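Local coordinates for protein carbonic anhydrase (Sordaria macrospora, PDB 4O1J) that probably catalyses the reversible hydration of carbon dioxide to hydrogencarbonate, as a zinc-dependent, tetrameric carbonic anhydrase of the beta class, at residues A[116-121]-A[157-162]. Numbering follows the deposited sequence.
Sequences GGAAGA and ERVIRI
Ala118 lays its methyl over the groove between Val159 and Ile162, joining two helices of the beta-carbonic anhydrase fold: the short helix 116-122, which starts right after the zinc ligand Cys115, and the long helix 155-176. The segment axes run nearly at right angles, 102° between their directions, and approach to 8.8 Å, close enough for alanine methyls to reach the branched side chains opposite. The CB of Ala118 is directed toward the long helix and lies 3.7 Å from Ile162 CG2 and 4.0 Å from Val159 CG1. Val159 straddles the two alanines. With CG1 anti to the backbone N (chi1 170°), that branch goes to Ala118, while CG2 takes the looser contact with Ala119 CB at 4.2 Å. Ile162 divides its work in another way: its CG2 methyl meets Ala118, and the side chain also packs on Leu138 and Val141 of helix 136-144. Leu122 extends the apolar patch by touching both Val159 and Ile162. No hydrogen bond links the two segments, which meet through apolar packing. The side chain of Ala118 lies about 7 Å from the zinc ion. The same Ala118 methyl also rests against the backbone, with CB 3.9 Å from Val159 O.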
loop_
_atom_site.group_PDB
_atom_site.type_symbol
_atom_site.label_atom_id
_atom_site.label_comp_id
_atom_site.label_asym_id
_atom_site.label_seq_id
_atom_site.Cartn_x
_atom_site.Cartn_y
_atom_site.Cartn_z
ATOM N N GLY A 116 -14.614 9.890 -13.231
ATOM C CA GLY A 116 -14.363 10.983 -12.314
ATOM C C GLY A 116 -12.900 11.104 -11.944
ATOM O O GLY A 116 -12.397 12.211 -11.767
ATOM N N GLY A 117 -12.220 9.963 -11.831
ATOM C CA GLY A 117 -10.810 9.948 -11.490
ATOM C C GLY A 117 -9.989 10.523 -12.620
ATOM O O GLY A 117 -9.026 11.257 -12.391
ATOM N N ALA A 118 -10.392 10.202 -13.846
ATOM C CA ALA A 118 -9.767 10.745 -15.049
ATOM C C ALA A 118 -9.873 12.276 -15.088
ATOM O O ALA A 118 -8.880 12.987 -15.302
ATOM C CB ALA A 118 -10.405 10.132 -16.288
ATOM N N ALA A 119 -11.092 12.773 -14.894
ATOM C CA ALA A 119 -11.354 14.206 -14.837
ATOM C C ALA A 119 -10.553 14.874 -13.721
ATOM O O ALA A 119 -10.043 15.986 -13.883
ATOM C CB ALA A 119 -12.846 14.461 -14.646
ATOM N N GLY A 120 -10.450 14.185 -12.588
ATOM C CA GLY A 120 -9.681 14.667 -11.459
ATOM C C GLY A 120 -8.221 14.804 -11.830
ATOM O O GLY A 120 -7.556 15.765 -11.443
ATOM N N ALA A 121 -7.719 13.843 -12.599
ATOM C CA ALA A 121 -6.330 13.883 -13.034
ATOM C C ALA A 121 -6.107 15.006 -14.041
ATOM O O ALA A 121 -5.017 15.569 -14.121
ATOM C CB ALA A 121 -5.927 12.548 -13.636
ATOM N N GLU A 157 -14.329 14.266 -24.468
ATOM C CA GLU A 157 -13.454 13.438 -25.294
ATOM C C GLU A 157 -12.027 13.483 -24.749
ATOM O O GLU A 157 -11.220 12.580 -24.997
ATOM C CB GLU A 157 -13.493 13.893 -26.757
ATOM C CG GLU A 157 -14.834 13.669 -27.465
ATOM C CD GLU A 157 -15.258 12.203 -27.507
ATOM O OE1 GLU A 157 -14.382 11.336 -27.705
ATOM O OE2 GLU A 157 -16.468 11.916 -27.347
ATOM N N ARG A 158 -11.728 14.528 -23.985
ATOM C CA ARG A 158 -10.433 14.640 -23.331
ATOM C C ARG A 158 -10.410 13.677 -22.145
ATOM O O ARG A 158 -9.417 12.971 -21.912
ATOM C CB ARG A 158 -10.168 16.079 -22.869
ATOM C CG ARG A 158 -8.714 16.358 -22.512
ATOM C CD ARG A 158 -8.510 17.757 -21.941
ATOM N NE ARG A 158 -8.858 18.813 -22.887
ATOM C CZ ARG A 158 -9.883 19.647 -22.732
ATOM N NH1 ARG A 158 -10.667 19.550 -21.665
ATOM N NH2 ARG A 158 -10.126 20.580 -23.642
ATOM N N VAL A 159 -11.520 13.639 -21.410
ATOM C CA VAL A 159 -11.654 12.725 -20.281
ATOM C C VAL A 159 -11.640 11.276 -20.767
ATOM O O VAL A 159 -10.968 10.417 -20.178
ATOM C CB VAL A 159 -12.938 13.011 -19.488
ATOM C CG1 VAL A 159 -13.201 11.909 -18.462
ATOM C CG2 VAL A 159 -12.840 14.373 -18.822
ATOM N N ILE A 160 -12.349 11.023 -21.869
ATOM C CA ILE A 160 -12.365 9.697 -22.479
ATOM C C ILE A 160 -10.947 9.307 -22.896
ATOM O O ILE A 160 -10.488 8.189 -22.626
ATOM C CB ILE A 160 -13.310 9.644 -23.718
ATOM C CG1 ILE A 160 -14.777 9.693 -23.289
ATOM C CG2 ILE A 160 -13.077 8.380 -24.532
ATOM C CD1 ILE A 160 -15.741 9.796 -24.441
ATOM N N ARG A 161 -10.237 10.247 -23.515
ATOM C CA ARG A 161 -8.898 9.950 -24.007
ATOM C C ARG A 161 -7.935 9.614 -22.868
ATOM O O ARG A 161 -7.228 8.597 -22.920
ATOM C CB ARG A 161 -8.353 11.116 -24.823
ATOM C CG ARG A 161 -7.037 10.796 -25.485
ATOM C CD ARG A 161 -7.196 9.547 -26.338
ATOM N NE ARG A 161 -5.919 9.054 -26.841
ATOM C CZ ARG A 161 -5.697 7.798 -27.221
ATOM N NH1 ARG A 161 -6.666 6.893 -27.134
ATOM N NH2 ARG A 161 -4.495 7.440 -27.664
ATOM N N ILE A 162 -7.922 10.443 -21.827
ATOM C CA ILE A 162 -7.025 10.174 -20.712
ATOM C C ILE A 162 -7.412 8.853 -20.036
ATOM O O ILE A 162 -6.531 8.120 -19.575
ATOM C CB ILE A 162 -7.002 11.354 -19.686
ATOM C CG1 ILE A 162 -5.915 11.144 -18.633
ATOM C CG2 ILE A 162 -8.309 11.481 -18.958
ATOM C CD1 ILE A 162 -4.535 11.005 -19.184
#